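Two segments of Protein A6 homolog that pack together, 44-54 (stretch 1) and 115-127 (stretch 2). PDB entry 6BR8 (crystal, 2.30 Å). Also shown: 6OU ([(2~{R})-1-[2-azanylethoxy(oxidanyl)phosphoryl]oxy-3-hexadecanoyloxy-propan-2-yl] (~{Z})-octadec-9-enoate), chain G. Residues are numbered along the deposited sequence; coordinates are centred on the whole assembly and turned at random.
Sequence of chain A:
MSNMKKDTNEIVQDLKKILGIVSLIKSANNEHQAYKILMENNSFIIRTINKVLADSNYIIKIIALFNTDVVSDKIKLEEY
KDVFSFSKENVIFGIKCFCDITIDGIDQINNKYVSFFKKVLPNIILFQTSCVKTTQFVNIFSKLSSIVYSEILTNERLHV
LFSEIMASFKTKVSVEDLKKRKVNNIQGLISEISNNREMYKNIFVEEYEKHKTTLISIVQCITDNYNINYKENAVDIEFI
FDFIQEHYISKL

Stretch 1 (44-54) FIIRTINKVLA
Stretch 2 115-127: SFFKKVLPNIILF

Stretch 1 is helical, with phi/psi near -65/-45 from Phe 44 to Val 52, relaxing to -70/-27 at Leu 53 and -88/-8 at Ala 54. Stretch 2 enters in a helix that began earlier in the chain and includes residues 115 to 120, then passes through a turn into a second helix beginning at Ile 125. The two run in the same general direction: the CA of Ile 46 lies 6.3 Å from the CA of Val 120, and one helical turn later the CA of Asn 50 lies 5.8 Å from the CA of Ile 124. Together they bury 465 Å², the largest contributions coming from Ile 124, Asn 50 and Leu 126.

Ile 124 covers the largest share. It occupies the N-cap position of the second helix, and its extended psi (phi/psi -80/104) separates the turn from the helical angles of Ile 125 (-57/-50). Its CA-to-CB bond points sideways, but with chi1 -64° (m) and chi2 -56° (m) the side chain reaches the helix of stretch 1. There Ile 124 CD1 packs 3.4 Å from CG2 of Ile 49 and 3.8 Å from the carbonyl O of Ile 46, while Ile 124 CG2 lies 4.4 Å from CD2 of Leu 53. A branched aliphatic residue suits this buried site because it presents methyl groups to both Ile 49 and Leu 53.

Asn 50 supplies the polar link. Its CA-to-CB bond is also sideways, and chi1 -81° (m) with chi2 -32° brings the amide against the turn. Asn 50 ND2 donates to the backbone O of Asn 123 (3.0 Å, 174° at the hydrogen), and Asn 50 OD1 accepts from the backbone N of Ile 125 (2.9 Å, 147°). One carboxamide thus serves a carbonyl and an amide on the two sides of Ile 124, satisfying the first-turn N-H of Ile 125 and holding Asn 50 OD1 only 3.2 Å from CA of Ile 124.

The CA-to-CB bond of Leu 126 points toward stretch 1, with chi1 -71° (m) and chi2 -164° (t). Leu 126 CD1 lies 4.2 Å from Leu 53 CB and 4.0 Å from Leu 53 O. Leu 53 has chi1 -95°, between wells, and chi2 53° (p). The apolar Leu 126 side chain thus lies against the apolar part of Leu 53, continuing the aliphatic packing past Ile 124.

At the other end, Ile 45 (m, t) directs CD1 to CZ of Phe 116 at 3.7 Å, meeting the ring edge near its plane; Phe 116 adopts chi1 -174° (t), chi2 73°. The lipid 6OU extends this apolar region, its C39 lying 3.5 Å from CD2 of Phe 116 and its C04 3.8 Å from CG2 of Ile 45. The contact residues Ile 45, Ile 49 and Leu 53 recur every four positions, forming an aliphatic ridge alongside Asn 50.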

# COMPACT_ATOMS: atom_id res chain seq x y z
N PHE A 44 -18.81 -3.70 1.11
CA PHE A 44 -17.93 -2.99 0.18
C PHE A 44 -16.48 -3.48 0.30
O PHE A 44 -15.84 -3.78 -0.71
CB PHE A 44 -18.05 -1.48 0.40
CG PHE A 44 -16.95 -0.70 -0.26
CD1 PHE A 44 -16.98 -0.45 -1.62
CD2 PHE A 44 -15.88 -0.23 0.49
CE1 PHE A 44 -15.95 0.27 -2.21
CE2 PHE A 44 -14.87 0.47 -0.10
CZ PHE A 44 -14.90 0.72 -1.45
N ILE A 45 -15.96 -3.59 1.53
CA ILE A 45 -14.57 -4.02 1.72
C ILE A 45 -14.35 -5.43 1.18
O ILE A 45 -13.32 -5.71 0.56
CB ILE A 45 -14.19 -3.91 3.20
CG1 ILE A 45 -14.35 -2.47 3.69
CG2 ILE A 45 -12.76 -4.43 3.46
CD1 ILE A 45 -14.61 -2.38 5.19
N ILE A 46 -15.30 -6.35 1.40
CA ILE A 46 -15.14 -7.72 0.94
C ILE A 46 -15.31 -7.81 -0.58
O ILE A 46 -14.65 -8.61 -1.24
CB ILE A 46 -16.13 -8.65 1.67
CG2 ILE A 46 -17.49 -8.34 1.25
N ARG A 47 -16.21 -7.00 -1.15
CA ARG A 47 -16.37 -7.02 -2.60
C ARG A 47 -15.13 -6.46 -3.30
O ARG A 47 -14.70 -6.99 -4.33
CB ARG A 47 -17.60 -6.21 -3.03
CG ARG A 47 -17.60 -5.90 -4.52
CD ARG A 47 -18.94 -5.36 -5.00
NE ARG A 47 -19.20 -4.04 -4.44
CZ ARG A 47 -19.23 -2.92 -5.15
NH1 ARG A 47 -19.03 -2.96 -6.47
NH2 ARG A 47 -19.47 -1.77 -4.55
N THR A 48 -14.55 -5.41 -2.73
CA THR A 48 -13.44 -4.74 -3.39
C THR A 48 -12.18 -5.60 -3.39
O THR A 48 -11.56 -5.80 -4.44
CB THR A 48 -13.20 -3.40 -2.69
OG1 THR A 48 -14.36 -2.60 -2.87
CG2 THR A 48 -12.03 -2.71 -3.29
N ILE A 49 -11.79 -6.12 -2.22
CA ILE A 49 -10.69 -7.09 -2.16
C ILE A 49 -10.90 -8.21 -3.18
O ILE A 49 -10.02 -8.48 -4.00
CB ILE A 49 -10.56 -7.66 -0.74
CG1 ILE A 49 -10.17 -6.54 0.22
CG2 ILE A 49 -9.57 -8.82 -0.74
CD1 ILE A 49 -10.64 -6.76 1.65
N ASN A 50 -12.07 -8.87 -3.13
CA ASN A 50 -12.36 -9.94 -4.10
C ASN A 50 -12.27 -9.44 -5.53
O ASN A 50 -11.85 -10.18 -6.43
CB ASN A 50 -13.75 -10.54 -3.88
CG ASN A 50 -13.80 -11.55 -2.75
OD1 ASN A 50 -12.82 -12.28 -2.49
ND2 ASN A 50 -14.95 -11.63 -2.09
N LYS A 51 -12.73 -8.21 -5.78
CA LYS A 51 -12.74 -7.67 -7.13
C LYS A 51 -11.33 -7.30 -7.57
O LYS A 51 -10.95 -7.52 -8.72
CB LYS A 51 -13.66 -6.44 -7.20
CG LYS A 51 -13.77 -5.74 -8.54
CD LYS A 51 -14.41 -4.35 -8.35
CE LYS A 51 -13.70 -3.57 -7.22
NZ LYS A 51 -14.33 -2.25 -6.93
N VAL A 52 -10.54 -6.74 -6.66
CA VAL A 52 -9.14 -6.46 -7.00
C VAL A 52 -8.38 -7.75 -7.29
O VAL A 52 -7.68 -7.85 -8.31
CB VAL A 52 -8.48 -5.66 -5.87
CG1 VAL A 52 -7.00 -5.62 -6.06
CG2 VAL A 52 -9.03 -4.24 -5.85
N LEU A 53 -8.56 -8.78 -6.45
CA LEU A 53 -7.71 -9.97 -6.54
C LEU A 53 -8.01 -10.79 -7.79
O LEU A 53 -7.11 -11.48 -8.29
CB LEU A 53 -7.87 -10.82 -5.28
CG LEU A 53 -6.78 -10.53 -4.24
CD1 LEU A 53 -6.69 -9.06 -3.92
CD2 LEU A 53 -6.99 -11.34 -2.96
N ALA A 54 -9.23 -10.73 -8.30
CA ALA A 54 -9.61 -11.46 -9.50
C ALA A 54 -9.33 -10.68 -10.78
O ALA A 54 -9.48 -11.24 -11.88
CB ALA A 54 -11.10 -11.84 -9.42
N SER A 115 -10.63 -8.44 15.32
CA SER A 115 -11.87 -9.21 15.22
C SER A 115 -12.61 -8.87 13.93
O SER A 115 -13.22 -9.75 13.32
CB SER A 115 -12.78 -8.98 16.44
N PHE A 116 -12.59 -7.60 13.53
CA PHE A 116 -13.05 -7.24 12.19
C PHE A 116 -12.31 -8.05 11.14
O PHE A 116 -12.94 -8.73 10.33
CB PHE A 116 -12.89 -5.72 11.91
CG PHE A 116 -13.48 -5.27 10.62
CD1 PHE A 116 -14.84 -5.19 10.54
CD2 PHE A 116 -12.72 -5.16 9.46
CE1 PHE A 116 -15.45 -4.80 9.34
CE2 PHE A 116 -13.33 -4.73 8.27
CZ PHE A 116 -14.70 -4.56 8.23
N PHE A 117 -10.98 -8.08 11.21
CA PHE A 117 -10.22 -8.73 10.14
C PHE A 117 -10.63 -10.19 9.99
O PHE A 117 -10.73 -10.71 8.88
CB PHE A 117 -8.71 -8.58 10.39
CG PHE A 117 -7.86 -9.02 9.19
CD1 PHE A 117 -8.28 -8.71 7.92
CD2 PHE A 117 -6.68 -9.78 9.33
N LYS A 118 -10.98 -10.84 11.10
CA LYS A 118 -11.25 -12.27 10.97
C LYS A 118 -12.64 -12.56 10.44
O LYS A 118 -12.88 -13.69 10.00
CB LYS A 118 -11.06 -13.03 12.28
CG LYS A 118 -9.91 -12.57 13.13
N LYS A 119 -13.53 -11.57 10.44
CA LYS A 119 -14.88 -11.74 9.94
C LYS A 119 -14.95 -11.69 8.41
O LYS A 119 -15.81 -12.33 7.80
CB LYS A 119 -15.81 -10.68 10.53
N VAL A 120 -14.04 -10.94 7.79
CA VAL A 120 -14.03 -10.82 6.32
C VAL A 120 -13.31 -11.97 5.60
O VAL A 120 -13.66 -12.27 4.45
CB VAL A 120 -13.41 -9.50 5.82
CG1 VAL A 120 -14.30 -8.25 6.07
CG2 VAL A 120 -12.02 -9.30 6.41
N LEU A 121 -12.35 -12.63 6.24
CA LEU A 121 -11.46 -13.52 5.50
C LEU A 121 -12.13 -14.79 4.97
O LEU A 121 -11.75 -15.28 3.89
CB LEU A 121 -10.25 -13.89 6.35
CG LEU A 121 -9.13 -12.86 6.22
CD1 LEU A 121 -8.16 -13.01 7.35
CD2 LEU A 121 -8.43 -12.98 4.87
N PRO A 122 -13.11 -15.37 5.67
CA PRO A 122 -13.85 -16.48 5.08
C PRO A 122 -14.69 -16.10 3.86
O PRO A 122 -15.19 -17.00 3.18
CB PRO A 122 -14.73 -16.98 6.24
CG PRO A 122 -14.72 -15.88 7.24
CD PRO A 122 -13.37 -15.28 7.11
N ASN A 123 -14.87 -14.81 3.57
CA ASN A 123 -15.56 -14.41 2.35
C ASN A 123 -14.61 -13.96 1.24
O ASN A 123 -15.06 -13.73 0.11
CB ASN A 123 -16.57 -13.28 2.64
CG ASN A 123 -17.50 -13.58 3.79
OD1 ASN A 123 -17.24 -13.20 4.94
ND2 ASN A 123 -18.59 -14.23 3.49
N ILE A 124 -13.32 -13.82 1.51
CA ILE A 124 -12.34 -13.54 0.46
C ILE A 124 -12.03 -14.85 -0.25
O ILE A 124 -11.31 -15.70 0.29
CB ILE A 124 -11.07 -12.90 1.05
CG1 ILE A 124 -11.37 -11.54 1.67
CG2 ILE A 124 -9.98 -12.73 -0.03
CD1 ILE A 124 -12.03 -10.64 0.68
N ILE A 125 -12.58 -15.01 -1.46
CA ILE A 125 -12.58 -16.31 -2.13
C ILE A 125 -11.16 -16.86 -2.28
O ILE A 125 -10.88 -18.01 -1.94
CB ILE A 125 -13.29 -16.23 -3.49
CG1 ILE A 125 -14.79 -15.92 -3.31
CG2 ILE A 125 -13.11 -17.55 -4.27
N LEU A 126 -10.24 -16.04 -2.80
CA LEU A 126 -8.89 -16.52 -3.04
C LEU A 126 -8.12 -16.72 -1.75
O LEU A 126 -7.10 -17.41 -1.75
CB LEU A 126 -8.12 -15.57 -3.96
CG LEU A 126 -8.55 -15.55 -5.43
CD1 LEU A 126 -7.51 -14.90 -6.33
CD2 LEU A 126 -8.85 -16.95 -5.91
N PHE A 127 -8.57 -16.15 -0.63
CA PHE A 127 -7.93 -16.50 0.62
C PHE A 127 -8.34 -17.90 1.07
O PHE A 127 -7.54 -18.63 1.66
CB PHE A 127 -8.25 -15.49 1.71
CG PHE A 127 -7.70 -15.88 3.05
CD1 PHE A 127 -6.42 -15.50 3.43
CD2 PHE A 127 -8.44 -16.66 3.92
CE1 PHE A 127 -5.90 -15.87 4.65
CE2 PHE A 127 -7.92 -17.05 5.14
CZ PHE A 127 -6.65 -16.65 5.51
C01 6OU G . -9.99 -2.63 -0.21
C02 6OU G . -9.75 -2.22 1.24
C03 6OU G . -10.92 -1.43 1.83
C04 6OU G . -10.75 -1.17 3.32
C05 6OU G . -10.52 0.30 3.63
C06 6OU G . -10.75 0.64 5.11
C07 6OU G . -9.44 0.75 5.88
C08 6OU G . -9.67 0.93 7.38
C09 6OU G . -8.39 1.22 8.16
C10 6OU G . -8.39 0.44 9.47
C11 6OU G . -7.72 1.15 10.64
C12 6OU G . -7.54 2.66 10.47
C13 6OU G . -6.95 3.31 11.72
C14 6OU G . -7.13 2.43 12.96
C15 6OU G . -5.86 2.27 13.79
C16 6OU G . -4.91 1.19 13.28
O17 6OU G . -5.14 0.56 12.30
O18 6OU G . -3.72 0.94 13.97
C19 6OU G . -3.37 -0.42 13.99
C20 6OU G . -4.06 -1.03 15.20
C21 6OU G . -3.02 -1.33 16.28
O22 6OU G . -2.46 -0.08 16.59
P23 6OU G . -2.61 0.49 18.13
O24 6OU G . -1.40 1.33 18.46
O25 6OU G . -2.71 -0.68 19.08
O26 6OU G . -3.97 1.43 18.30
C27 6OU G . -4.66 1.94 17.19
C28 6OU G . -5.55 3.08 17.68
N29 6OU G . -6.30 3.66 16.59
O30 6OU G . -4.83 -2.17 14.87
C31 6OU G . -4.27 -3.19 14.09
O32 6OU G . -3.59 -4.02 14.60
C33 6OU G . -4.56 -3.30 12.59
C34 6OU G . -5.51 -4.44 12.27
C35 6OU G . -6.05 -4.39 10.84
C36 6OU G . -7.52 -4.80 10.78
C37 6OU G . -7.98 -5.08 9.36
C38 6OU G . -8.93 -4.01 8.83
C39 6OU G . -9.75 -4.55 7.66
C40 6OU G . -9.09 -4.31 6.30
C41 6OU G . -8.95 -5.43 5.61